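Local coordinates for N-acetyltransferase domain-containing protein (Deinococcus radiodurans, PDB 3S6F) that probably transfers an acetyl group from acetyl-coenzyme A to an amine, as a GNAT-family N-acetyltransferase, and binds coenzyme A and calcium, at residues 108-113 with 118-123; 62-67 with 96-101; 26-29 with 34-37; 42-45 with 49-52. All blocks are in the same frame, centred on the assembly; numbering follows the deposited sequence. Where two conformers were deposited one is given.

Contact 1. Residues 108-113 with 118-123; sequences VDLSCD and PFYERL. With COA (coenzyme A), chain B.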
loop_
_atom_site.group_PDB
_atom_site.type_symbol
_atom_site.label_atom_id
_atom_site.label_comp_id
_atom_site.label_asym_id
_atom_site.label_seq_id
_atom_site.Cartn_x
_atom_site.Cartn_y
_atom_site.Cartn_z
ATOM N N VAL A 108 0.168 3.472 -8.080
ATOM C CA VAL A 108 1.306 2.920 -7.342
ATOM C C VAL A 108 1.816 4.043 -6.468
ATOM O O VAL A 108 2.097 5.147 -6.979
ATOM C CB VAL A 108 2.434 2.417 -8.233
ATOM C CG1 VAL A 108 3.530 1.782 -7.374
ATOM C CG2 VAL A 108 1.891 1.370 -9.265
ATOM N N ASP A 109 1.957 3.782 -5.177
ATOM C CA ASP A 109 2.309 4.812 -4.228
ATOM C C ASP A 109 3.324 4.310 -3.210
ATOM O O ASP A 109 3.374 3.119 -2.870
ATOM C CB ASP A 109 1.055 5.298 -3.452
ATOM C CG ASP A 109 0.003 5.958 -4.330
ATOM O OD1 ASP A 109 -0.607 5.263 -5.188
ATOM O OD2 ASP A 109 -0.246 7.156 -4.161
ATOM N N LEU A 110 4.117 5.230 -2.666
ATOM C CA LEU A 110 5.059 4.935 -1.590
ATOM C C LEU A 110 5.314 6.202 -0.801
ATOM O O LEU A 110 5.036 7.295 -1.271
ATOM C CB LEU A 110 6.365 4.310 -2.126
ATOM C CG LEU A 110 7.183 5.200 -3.064
ATOM C CD1 LEU A 110 8.200 6.077 -2.290
ATOM C CD2 LEU A 110 7.901 4.327 -4.093
ATOM N N SER A 111 5.820 6.021 0.404
ATOM C CA SER A 111 6.198 7.118 1.311
ATOM C C SER A 111 7.696 7.279 1.395
ATOM O O SER A 111 8.440 6.293 1.393
ATOM C CB SER A 111 5.656 6.890 2.719
ATOM O OG SER A 111 4.239 6.746 2.691
ATOM N N CYS A 112 8.164 8.519 1.520
ATOM C CA CYS A 112 9.592 8.715 1.737
ATOM C C CYS A 112 9.889 10.040 2.415
ATOM O O CYS A 112 9.064 10.948 2.444
ATOM C CB CYS A 112 10.366 8.568 0.427
ATOM S SG CYS A 112 10.191 9.948 -0.712
ATOM N N ASP A 113 11.124 10.153 2.856
ATOM C CA ASP A 113 11.625 11.391 3.440
ATOM C C ASP A 113 12.135 12.332 2.350
ATOM O O ASP A 113 12.277 11.966 1.173
ATOM C CB ASP A 113 12.687 11.062 4.488
ATOM C CG ASP A 113 12.077 10.447 5.753
ATOM O OD1 ASP A 113 11.057 10.988 6.237
ATOM O OD2 ASP A 113 12.607 9.426 6.240
ATOM N N PRO A 118 14.567 12.988 -4.842
ATOM C CA PRO A 118 15.107 13.004 -6.196
ATOM C C PRO A 118 15.318 11.620 -6.823
ATOM O O PRO A 118 15.110 11.452 -8.019
ATOM C CB PRO A 118 16.442 13.785 -6.050
ATOM C CG PRO A 118 16.262 14.609 -4.827
ATOM C CD PRO A 118 15.366 13.797 -3.910
ATOM N N PHE A 119 15.654 10.624 -6.009
ATOM C CA PHE A 119 15.792 9.257 -6.496
ATOM C C PHE A 119 14.487 8.808 -7.180
ATOM O O PHE A 119 14.502 8.196 -8.238
ATOM C CB PHE A 119 16.165 8.349 -5.322
ATOM C CG PHE A 119 16.048 6.883 -5.632
ATOM C CD1 PHE A 119 17.090 6.206 -6.228
ATOM C CD2 PHE A 119 14.931 6.154 -5.308
ATOM C CE1 PHE A 119 16.988 4.858 -6.557
ATOM C CE2 PHE A 119 14.869 4.814 -5.650
ATOM C CZ PHE A 119 15.848 4.148 -6.236
ATOM N N TYR A 120 13.379 9.088 -6.521
ATOM C CA TYR A 120 12.086 8.685 -7.044
ATOM C C TYR A 120 11.611 9.559 -8.207
ATOM O O TYR A 120 11.000 9.069 -9.156
ATOM C CB TYR A 120 11.031 8.640 -5.933
ATOM C CG TYR A 120 11.294 7.555 -4.926
ATOM C CD1 TYR A 120 11.136 6.222 -5.284
ATOM C CD2 TYR A 120 11.669 7.833 -3.621
ATOM C CE1 TYR A 120 11.382 5.178 -4.384
ATOM C CE2 TYR A 120 11.898 6.786 -2.705
ATOM C CZ TYR A 120 11.750 5.477 -3.095
ATOM O OH TYR A 120 11.939 4.449 -2.193
ATOM N N GLU A 121 11.923 10.855 -8.171
ATOM C CA GLU A 121 11.552 11.729 -9.285
ATOM C C GLU A 121 12.260 11.285 -10.560
ATOM O O GLU A 121 11.661 11.303 -11.655
ATOM C CB GLU A 121 11.849 13.187 -8.973
ATOM C CG GLU A 121 10.847 13.719 -7.944
ATOM C CD GLU A 121 11.028 15.162 -7.541
ATOM O OE1 GLU A 121 12.197 15.616 -7.540
ATOM O OE2 GLU A 121 10.000 15.800 -7.165
ATOM N N ARG A 122 13.520 10.819 -10.435
ATOM C CA ARG A 122 14.224 10.387 -11.649
ATOM C C ARG A 122 13.635 9.121 -12.262
ATOM O O ARG A 122 13.799 8.869 -13.464
ATOM C CB ARG A 122 15.719 10.238 -11.384
ATOM C CG ARG A 122 16.411 11.587 -11.224
ATOM C CD ARG A 122 17.940 11.471 -11.006
ATOM N NE ARG A 122 18.393 12.346 -9.910
ATOM C CZ ARG A 122 18.820 11.936 -8.717
ATOM N NH1 ARG A 122 18.914 10.644 -8.403
ATOM N NH2 ARG A 122 19.201 12.842 -7.832
ATOM N N LEU A 123 12.901 8.343 -11.464
ATOM C CA LEU A 123 12.170 7.181 -11.966
ATOM C C LEU A 123 10.783 7.527 -12.580
ATOM O O LEU A 123 10.037 6.635 -13.040
ATOM C CB LEU A 123 11.992 6.156 -10.852
ATOM C CG LEU A 123 13.263 5.482 -10.363
ATOM C CD1 LEU A 123 13.076 4.831 -9.025
ATOM C CD2 LEU A 123 13.669 4.454 -11.396
HETATM N N1A COA B . 20.176 11.165 0.184
HETATM C C2A COA B . 20.444 11.776 -1.023
HETATM N N3A COA B . 20.433 11.081 -2.210
HETATM C C4A COA B . 20.170 9.751 -2.171
HETATM C C5A COA B . 19.926 9.105 -0.963
HETATM C C6A COA B . 19.901 9.826 0.230
HETATM N N6A COA B . 19.629 9.251 1.407
HETATM N N7A COA B . 19.706 7.793 -1.245
HETATM C C8A COA B . 19.824 7.625 -2.579
HETATM N N9A COA B . 20.113 8.824 -3.168
HETATM C C1B COA B . 20.274 9.091 -4.595
HETATM C C2B COA B . 21.668 9.600 -4.936
HETATM O O2B COA B . 21.495 10.478 -6.005
HETATM C C3B COA B . 22.430 8.380 -5.431
HETATM O O3B COA B . 23.514 8.680 -6.293
HETATM P P3B COA B . 25.029 8.749 -5.713
HETATM O O7A COA B . 25.025 9.816 -4.648
HETATM O O8A COA B . 25.364 7.400 -5.128
HETATM O O9A COA B . 25.884 9.099 -6.906
HETATM C C4B COA B . 21.293 7.646 -6.123
HETATM O O4B COA B . 20.136 7.904 -5.337
HETATM C C5B COA B . 21.526 6.151 -6.238
HETATM O O5B COA B . 20.612 5.617 -7.179
HETATM P P1A COA B . 20.774 4.059 -7.571
HETATM O O1A COA B . 19.775 3.822 -8.647
HETATM O O2A COA B . 22.202 3.676 -7.832
HETATM O O3A COA B . 20.208 3.375 -6.245
HETATM P P2A COA B . 21.012 2.632 -5.070
HETATM O O4A COA B . 22.122 3.489 -4.594
HETATM O O5A COA B . 21.333 1.255 -5.538
HETATM O O6A COA B . 19.832 2.523 -4.011
HETATM C CBP COA B . 18.494 3.421 -2.245
HETATM C CCP COA B . 19.097 3.681 -3.616
HETATM C CDP COA B . 17.589 2.176 -2.317
HETATM C CEP COA B . 17.636 4.640 -1.839
HETATM C CAP COA B . 19.677 3.221 -1.281
HETATM O OAP COA B . 20.344 4.447 -1.038
HETATM C C9P COA B . 19.205 2.662 0.040
HETATM O O9P COA B . 19.060 1.353 0.206
HETATM N N8P COA B . 18.987 3.473 1.067
HETATM C C7P COA B . 18.530 2.981 2.361
HETATM C C6P COA B . 17.045 2.595 2.395
HETATM C C5P COA B . 16.208 3.664 1.753
HETATM O O5P COA B . 16.385 4.846 2.061
HETATM N N4P COA B . 15.290 3.235 0.874
HETATM C C3P COA B . 14.243 4.080 0.351
HETATM C C2P COA B . 12.934 3.682 1.033
HETATM S S1P COA B . 12.868 4.153 2.794
#
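Leu110 and Cys112 on strand 107-112 meet Tyr120 on helix 117-122, the strand-then-helix unit beside the coenzyme A site of the GNAT fold. The tyrosine ring is the centre of the contact. Its CG lies anti to the carbonyl carbon (chi1 -67°), which carries the ring from the helix toward the strand, while the leucine reaches it from the opposite direction. Past CB, the ring carbons divide between the two strand residues. CD1 and CE1 lie beside one leucine methyl, Tyr120 CE1 being 3.6 Å from Leu110 CD2. On the other branch CD2 meets the thiol, Cys112 SG standing 3.9 Å from Tyr120 CD2, and CE2 is touched by Cys112 CB and Leu110 CD1. The sulfur approaches obliquely, 63° off the ring normal, a sulfur-aromatic contact. Leu110 CD1 forms a CH-pi contact over the face, 3.8 Å from the centroid of the Tyr120 ring and 14° off its normal. Phe119 CD2 covers the reverse face, 3.6 Å above the plane of Tyr120, clamping the ring between two hydrocarbon groups. Leu79, a coenzyme A-binding residue, also packs on Tyr120, and beyond Leu110 lie Ile76 and Met95. Along its outer edge the strand pairs in antiparallel fashion with a strand of the second subunit, continuing the sheet across the dimer. Phe119 and Arg122 line the cofactor farther along its length, near its pyrophosphate and ribose. Toward the tip, Tyr120 CZ meets Leu110 CD1 at 3.7 Å, and Tyr120 OH lies 3.5 Å from C3P of coenzyme A, close to the thiol end of the pantetheine arm.

Contact 2. Residues 62-67 with 96-101; sequences GFVNAL and RRVLTE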
loop_
_atom_site.group_PDB
_atom_site.type_symbol
_atom_site.label_atom_id
_atom_site.label_comp_id
_atom_site.label_asym_id
_atom_site.label_seq_id
_atom_site.Cartn_x
_atom_site.Cartn_y
_atom_site.Cartn_z
ATOM N N GLY A 62 19.949 -6.754 -2.300
ATOM C CA GLY A 62 18.947 -5.700 -2.461
ATOM C C GLY A 62 17.608 -6.329 -2.576
ATOM O O GLY A 62 17.489 -7.451 -3.102
ATOM N N PHE A 63 16.560 -5.616 -2.147
ATOM C CA PHE A 63 15.198 -6.123 -2.322
ATOM C C PHE A 63 14.252 -4.971 -2.386
ATOM O O PHE A 63 14.524 -3.850 -1.939
ATOM C CB PHE A 63 14.771 -7.116 -1.217
ATOM C CG PHE A 63 14.391 -6.464 0.090
ATOM C CD1 PHE A 63 15.334 -6.081 1.000
ATOM C CD2 PHE A 63 13.061 -6.197 0.345
ATOM C CE1 PHE A 63 14.963 -5.447 2.165
ATOM C CE2 PHE A 63 12.691 -5.602 1.531
ATOM C CZ PHE A 63 13.638 -5.198 2.416
ATOM N N VAL A 64 13.061 -5.262 -2.905
ATOM C CA VAL A 64 11.906 -4.358 -2.884
ATOM C C VAL A 64 10.670 -5.237 -2.775
ATOM O O VAL A 64 10.608 -6.316 -3.388
ATOM C CB VAL A 64 11.867 -3.477 -4.140
ATOM C CG1 VAL A 64 11.792 -4.295 -5.434
ATOM C CG2 VAL A 64 10.771 -2.441 -4.083
ATOM N N ASN A 65 9.671 -4.789 -2.024
ATOM C CA ASN A 65 8.404 -5.501 -1.957
ATOM C C ASN A 65 7.253 -4.593 -2.341
ATOM O O ASN A 65 7.386 -3.369 -2.394
ATOM C CB ASN A 65 8.157 -6.150 -0.581
ATOM C CG ASN A 65 7.900 -5.136 0.540
ATOM O OD1 ASN A 65 8.423 -4.028 0.508
ATOM N ND2 ASN A 65 7.159 -5.578 1.563
ATOM N N ALA A 66 6.078 -5.198 -2.544
ATOM C CA ALA A 66 4.901 -4.433 -2.910
ATOM C C ALA A 66 3.650 -5.145 -2.409
ATOM O O ALA A 66 3.545 -6.387 -2.446
ATOM C CB ALA A 66 4.805 -4.181 -4.411
ATOM N N LEU A 67 2.688 -4.324 -2.021
ATOM C CA LEU A 67 1.309 -4.733 -1.729
ATOM C C LEU A 67 0.479 -4.376 -2.939
ATOM O O LEU A 67 0.747 -3.368 -3.599
ATOM C CB LEU A 67 0.785 -3.966 -0.510
ATOM C CG LEU A 67 1.737 -3.860 0.691
ATOM C CD1 LEU A 67 1.075 -3.015 1.790
ATOM C CD2 LEU A 67 2.233 -5.217 1.215
ATOM N N ARG A 96 12.306 -0.485 -11.201
ATOM C CA ARG A 96 11.753 -0.786 -12.516
ATOM C C ARG A 96 11.205 -2.223 -12.554
ATOM O O ARG A 96 10.125 -2.481 -13.102
ATOM C CB ARG A 96 12.823 -0.596 -13.601
ATOM C CG ARG A 96 13.179 0.847 -13.920
ATOM C CD ARG A 96 14.079 0.962 -15.147
ATOM N NE ARG A 96 15.404 0.482 -14.874
ATOM C CZ ARG A 96 16.383 1.240 -14.369
ATOM N NH1 ARG A 96 16.212 2.550 -14.128
ATOM N NH2 ARG A 96 17.540 0.649 -14.138
ATOM N N ARG A 97 11.948 -3.169 -11.979
ATOM C CA ARG A 97 11.515 -4.561 -11.998
ATOM C C ARG A 97 10.253 -4.786 -11.180
ATOM O O ARG A 97 9.406 -5.565 -11.600
ATOM C CB ARG A 97 12.648 -5.471 -11.556
ATOM C CG ARG A 97 13.724 -5.596 -12.644
ATOM C CD ARG A 97 14.937 -6.328 -12.135
ATOM N NE ARG A 97 15.939 -6.524 -13.181
ATOM C CZ ARG A 97 16.043 -7.619 -13.924
ATOM N NH1 ARG A 97 15.242 -8.660 -13.766
ATOM N NH2 ARG A 97 17.030 -7.671 -14.818
ATOM N N VAL A 98 10.095 -4.129 -10.032
ATOM C CA VAL A 98 8.877 -4.356 -9.245
ATOM C C VAL A 98 7.665 -3.727 -9.944
ATOM O O VAL A 98 6.566 -4.284 -9.903
ATOM C CB VAL A 98 9.018 -3.902 -7.779
ATOM C CG1 VAL A 98 8.857 -2.398 -7.569
ATOM C CG2 VAL A 98 8.031 -4.688 -6.904
ATOM N N LEU A 99 7.889 -2.602 -10.639
ATOM C CA LEU A 99 6.806 -1.990 -11.396
ATOM C C LEU A 99 6.366 -2.923 -12.530
ATOM O O LEU A 99 5.168 -3.066 -12.778
ATOM C CB LEU A 99 7.201 -0.589 -11.894
ATOM C CG LEU A 99 7.387 0.455 -10.800
ATOM C CD1 LEU A 99 8.056 1.711 -11.368
ATOM C CD2 LEU A 99 6.085 0.781 -10.108
ATOM N N THR A 100 7.301 -3.614 -13.154
ATOM C CA THR A 100 6.963 -4.617 -14.166
ATOM C C THR A 100 6.139 -5.746 -13.540
ATOM O O THR A 100 5.114 -6.190 -14.108
ATOM C CB THR A 100 8.206 -5.152 -14.844
ATOM O OG1 THR A 100 8.829 -4.063 -15.554
ATOM C CG2 THR A 100 7.886 -6.325 -15.782
ATOM N N GLU A 101 6.525 -6.221 -12.362
ATOM C CA GLU A 101 5.766 -7.301 -11.696
ATOM C C GLU A 101 4.355 -6.893 -11.334
ATOM O O GLU A 101 3.421 -7.685 -11.389
ATOM C CB GLU A 101 6.474 -7.828 -10.476
ATOM C CG GLU A 101 7.799 -8.514 -10.716
ATOM C CD GLU A 101 7.690 -9.626 -11.714
ATOM O OE1 GLU A 101 6.890 -10.543 -11.454
ATOM O OE2 GLU A 101 8.387 -9.606 -12.723
#
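Val64 and Ala66, on the same side of strand 60-68, receive Val98 from helix 90-102, so the contact is helix-on-sheet packing in the centre of the GNAT fold. All the interactions across it are apolar. The main one joins the two valines, which meet at a slant: Val64 CG1 lies 3.7 Å from Val98 CB, and Val64 CG2 is 4.0 Å from Val98 CG1. Val98 CG2 extends anti to its own backbone N and takes the second role, resting 4.1 Å from Ala66 CB; the short alanine accepts this methyl beside the valine pair. Val64 also packs on Ile76 and Val51 of the adjacent strands. An alanine in place of Val98 would remove both methyls and would probably open a gap over Val64 and Ala66, weakening the seat of the helix on the sheet.

The polar interactions run within the helix or beyond the contact. Backbone bonds tie Thr100 N to Arg96 O and Glu101 N to Arg97 O, while Arg96 and Arg97 both form salt bridges with Glu93. With hydrocarbon alone at the interface, the helix is held here by shape and burial, without directional bonds to the strand.

Contact 3. Residues 26-29 with 34-37; sequences GFFE and PPTP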
loop_
_atom_site.group_PDB
_atom_site.type_symbol
_atom_site.label_atom_id
_atom_site.label_comp_id
_atom_site.label_asym_id
_atom_site.label_seq_id
_atom_site.Cartn_x
_atom_site.Cartn_y
_atom_site.Cartn_z
ATOM N N GLY A 26 21.567 -8.533 6.835
ATOM C CA GLY A 26 22.191 -7.284 6.418
ATOM C C GLY A 26 21.294 -6.134 6.017
ATOM O O GLY A 26 21.804 -5.129 5.539
ATOM N N PHE A 27 19.979 -6.291 6.177
ATOM C CA PHE A 27 19.017 -5.254 5.834
ATOM C C PHE A 27 18.603 -4.485 7.073
ATOM O O PHE A 27 19.047 -4.749 8.202
ATOM C CB PHE A 27 17.855 -5.871 5.062
ATOM C CG PHE A 27 18.270 -6.332 3.712
ATOM C CD1 PHE A 27 18.568 -5.410 2.722
ATOM C CD2 PHE A 27 18.423 -7.670 3.417
ATOM C CE1 PHE A 27 19.011 -5.815 1.482
ATOM C CE2 PHE A 27 18.831 -8.068 2.154
ATOM C CZ PHE A 27 19.137 -7.126 1.198
ATOM N N PHE A 28 17.771 -3.483 6.837
ATOM C CA PHE A 28 17.241 -2.600 7.885
ATOM C C PHE A 28 18.359 -1.811 8.537
ATOM O O PHE A 28 18.342 -1.540 9.748
ATOM C CB PHE A 28 16.388 -3.359 8.889
ATOM C CG PHE A 28 15.292 -4.152 8.222
ATOM C CD1 PHE A 28 14.133 -3.517 7.756
ATOM C CD2 PHE A 28 15.405 -5.526 8.100
ATOM C CE1 PHE A 28 13.135 -4.222 7.159
ATOM C CE2 PHE A 28 14.387 -6.233 7.521
ATOM C CZ PHE A 28 13.262 -5.571 7.044
ATOM N N GLU A 29 19.261 -1.298 7.719
ATOM C CA GLU A 29 20.350 -0.462 8.200
ATOM C C GLU A 29 19.729 0.760 8.878
ATOM O O GLU A 29 18.828 1.429 8.332
ATOM C CB GLU A 29 21.295 -0.038 7.056
ATOM C CG GLU A 29 22.571 0.706 7.539
ATOM C CD GLU A 29 23.323 1.491 6.423
ATOM O OE1 GLU A 29 23.114 1.217 5.219
ATOM O OE2 GLU A 29 24.179 2.371 6.738
ATOM N N PRO A 34 14.864 -3.883 14.174
ATOM C CA PRO A 34 14.553 -4.393 12.881
ATOM C C PRO A 34 13.891 -5.777 12.873
ATOM O O PRO A 34 14.192 -6.600 13.717
ATOM C CB PRO A 34 15.972 -4.460 12.257
ATOM C CG PRO A 34 16.846 -4.783 13.343
ATOM C CD PRO A 34 16.319 -3.901 14.396
ATOM N N PRO A 35 13.065 -6.074 11.850
ATOM C CA PRO A 35 12.737 -7.476 11.599
ATOM C C PRO A 35 13.995 -8.304 11.459
ATOM O O PRO A 35 14.988 -7.874 10.884
ATOM C CB PRO A 35 12.000 -7.430 10.242
ATOM C CG PRO A 35 11.408 -6.049 10.220
ATOM C CD PRO A 35 12.483 -5.195 10.824
ATOM N N THR A 36 13.948 -9.500 12.012
ATOM C CA THR A 36 14.995 -10.488 11.800
ATOM C C THR A 36 14.995 -10.966 10.343
ATOM O O THR A 36 14.015 -10.788 9.623
ATOM C CB THR A 36 14.767 -11.709 12.669
ATOM O OG1 THR A 36 13.519 -12.283 12.296
ATOM C CG2 THR A 36 14.797 -11.357 14.168
ATOM N N PRO A 37 16.046 -11.685 9.925
ATOM C CA PRO A 37 16.021 -12.261 8.564
ATOM C C PRO A 37 14.879 -13.244 8.372
ATOM O O PRO A 37 14.309 -13.314 7.293
ATOM C CB PRO A 37 17.390 -12.896 8.461
ATOM C CG PRO A 37 18.259 -12.026 9.378
ATOM C CD PRO A 37 17.386 -11.754 10.553
#
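Phe28 lays its ring against Pro35, with Pro34 at its base, where the loop between strand 11-13 and helix 37-46 doubles back on itself as an aromatic-proline packing just ahead of the helix. The tight part is the contact of the ring face with Pro35. Pro35 CD sits 3.7 Å from the centroid of the Phe28 ring, only 4° off the normal, in a CH-pi contact almost directly over the centre. The pyrrolidine continues across the same face, with Pro35 CG 3.7 Å from Phe28 CZ and Pro35 CB beside Phe28 CE2. Phe28 CG lies anti to the carbonyl carbon (chi1 -54°), which turns the ring toward the prolines. Trp31 meets this ring edge-to-face, and Leu40 of the following helix also touches it. An alanine at Phe28 would take away the ring on which Pro35 and Trp31 pack and would probably open a gap between the two arms of the loop.

The looser side lies at Pro34, which is partly exposed and touches mainly the root of the phenylalanine, approaching its ring obliquely. Farther out, Glu29 is exposed and directed away from the prolines, while Phe28 N and Glu29 N are hydrogen-bonded to the carboxylate of Glu80. Thr36, also exposed, is the N-cap of helix 37-46, its OG1 bonded to Thr39 N. At the junction between the packed and looser sides, Phe28 CB rests 3.6 Å from Pro34 CB.

Contact 4. Residues 42-45 with 49-52; sequences RILD and VFVL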
loop_
_atom_site.group_PDB
_atom_site.type_symbol
_atom_site.label_atom_id
_atom_site.label_comp_id
_atom_site.label_asym_id
_atom_site.label_seq_id
_atom_site.Cartn_x
_atom_site.Cartn_y
_atom_site.Cartn_z
ATOM N N ARG A 42 9.321 -13.970 5.860
ATOM C CA ARG A 42 7.848 -13.985 5.946
ATOM C C ARG A 42 7.207 -12.751 5.296
ATOM O O ARG A 42 6.172 -12.866 4.623
ATOM C CB ARG A 42 7.373 -14.163 7.375
ATOM C CG ARG A 42 7.784 -15.469 8.036
ATOM C CD ARG A 42 7.121 -15.631 9.457
ATOM N NE ARG A 42 7.532 -14.586 10.450
ATOM C CZ ARG A 42 6.779 -13.635 11.018
ATOM N NH1 ARG A 42 5.486 -13.485 10.736
ATOM N NH2 ARG A 42 7.352 -12.778 11.875
ATOM N N ILE A 43 7.829 -11.583 5.492
ATOM C CA ILE A 43 7.342 -10.368 4.833
ATOM C C ILE A 43 7.305 -10.532 3.316
ATOM O O ILE A 43 6.316 -10.220 2.664
ATOM C CB ILE A 43 8.206 -9.134 5.275
ATOM C CG1 ILE A 43 7.932 -8.785 6.733
ATOM C CG2 ILE A 43 7.957 -7.947 4.364
ATOM C CD1 ILE A 43 8.948 -7.828 7.352
ATOM N N LEU A 44 8.395 -11.061 2.787
ATOM C CA LEU A 44 8.448 -11.294 1.355
ATOM C C LEU A 44 7.405 -12.298 0.917
ATOM O O LEU A 44 6.758 -12.145 -0.115
ATOM C CB LEU A 44 9.868 -11.699 0.942
ATOM C CG LEU A 44 10.929 -10.591 1.121
ATOM C CD1 LEU A 44 12.325 -11.228 1.093
ATOM C CD2 LEU A 44 10.788 -9.509 0.105
ATOM N N ASP A 45 7.232 -13.374 1.696
ATOM C CA ASP A 45 6.256 -14.403 1.371
ATOM C C ASP A 45 4.832 -13.856 1.377
ATOM O O ASP A 45 3.985 -14.401 0.662
ATOM C CB ASP A 45 6.403 -15.531 2.365
ATOM C CG ASP A 45 5.661 -16.797 1.971
ATOM O OD1 ASP A 45 5.581 -17.105 0.779
ATOM O OD2 ASP A 45 5.228 -17.478 2.893
ATOM N N VAL A 49 4.015 -8.998 -4.609
ATOM C CA VAL A 49 5.161 -9.271 -5.466
ATOM C C VAL A 49 6.385 -8.688 -4.788
ATOM O O VAL A 49 6.299 -7.794 -3.923
ATOM C CB VAL A 49 5.005 -8.699 -6.907
ATOM C CG1 VAL A 49 3.814 -9.320 -7.659
ATOM C CG2 VAL A 49 4.948 -7.174 -6.886
ATOM N N PHE A 50 7.543 -9.148 -5.211
ATOM C CA PHE A 50 8.821 -8.622 -4.730
ATOM C C PHE A 50 9.896 -8.937 -5.743
ATOM O O PHE A 50 9.702 -9.797 -6.612
ATOM C CB PHE A 50 9.184 -9.172 -3.331
ATOM C CG PHE A 50 9.340 -10.650 -3.312
ATOM C CD1 PHE A 50 10.546 -11.261 -3.642
ATOM C CD2 PHE A 50 8.272 -11.467 -2.972
ATOM C CE1 PHE A 50 10.678 -12.633 -3.630
ATOM C CE2 PHE A 50 8.419 -12.841 -2.966
ATOM C CZ PHE A 50 9.624 -13.418 -3.296
ATOM N N VAL A 51 11.033 -8.245 -5.615
ATOM C CA VAL A 51 12.210 -8.528 -6.429
ATOM C C VAL A 51 13.432 -8.580 -5.517
ATOM O O VAL A 51 13.578 -7.705 -4.671
ATOM C CB VAL A 51 12.441 -7.502 -7.563
ATOM C CG1 VAL A 51 13.557 -7.963 -8.511
ATOM C CG2 VAL A 51 11.154 -7.236 -8.359
ATOM N N LEU A 52 14.249 -9.604 -5.676
ATOM C CA LEU A 52 15.513 -9.779 -4.986
ATOM C C LEU A 52 16.671 -9.674 -5.957
ATOM O O LEU A 52 16.595 -10.213 -7.058
ATOM C CB LEU A 52 15.582 -11.186 -4.337
ATOM C CG LEU A 52 14.381 -11.613 -3.501
ATOM C CD1 LEU A 52 14.585 -13.003 -2.910
ATOM C CD2 LEU A 52 14.086 -10.595 -2.382
#
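A helix-to-strand connection early in the GNAT fold, from helix 37-46 through a short turn into strand 49-54, brings Leu44 against Phe50 and Leu52. Leu44 serves both strand residues with separate branches. Leu44 CD2 packs at the base of the aromatic side chain, 3.8 Å from Phe50 CB, and Leu44 CD1 meets Leu52 CD2 at 3.9 Å. The two leucines approach at a slant, whereas Leu44 and Phe50 cross at about a right angle. Phe50 CG sits between the backbone N and the carbonyl carbon (chi1 62°), a rotation that brings the ring against the helix. Leu44 CB then stands over one ring face, 4.3 Å from the centroid of the Phe50 ring and 11° off the normal, a rather long CH-pi contact. Beyond the two segments, Leu16 touches Phe50, while Val19 packs on Leu52.

Val51, between the two contacting strand residues, turns to the other side of the sheet and packs on Leu94 and Arg97 of helix 90-102. Strand 49-54 is thus covered by a different helix on each side. A bound calcium ion lies about 4 Å from the Phe50 side chain. The helix backbone also reaches the aromatic ring: the carbonyl oxygen Leu44 O is 3.3 Å from Phe50 CD2.

Overall arrangement
All four contacts are largely buried, but they lie at different depths. Contact 2 is the most central and contact 1 the farthest out, at the cofactor and the subunit interface. Contacts 2 and 4 lie on adjacent strands, 60-68 and 49-54, joined by probable backbone hydrogen bonds such as Ala66 N to Val49 O, and they place helices 90-102 and 37-46 on opposite sides of the sheet. Helix 90-102 also reaches contact 1's strand through Leu99 and Val108. Contact 3, in the loop before helix 37-46, touches contact 4 through Pro35 and Ile43, and contact 2 through Phe27 and Phe63. Chemistry follows place: purely aliphatic in contact 2, aromatic faces covered by hydrocarbon in the others, with sulfur added in contact 1.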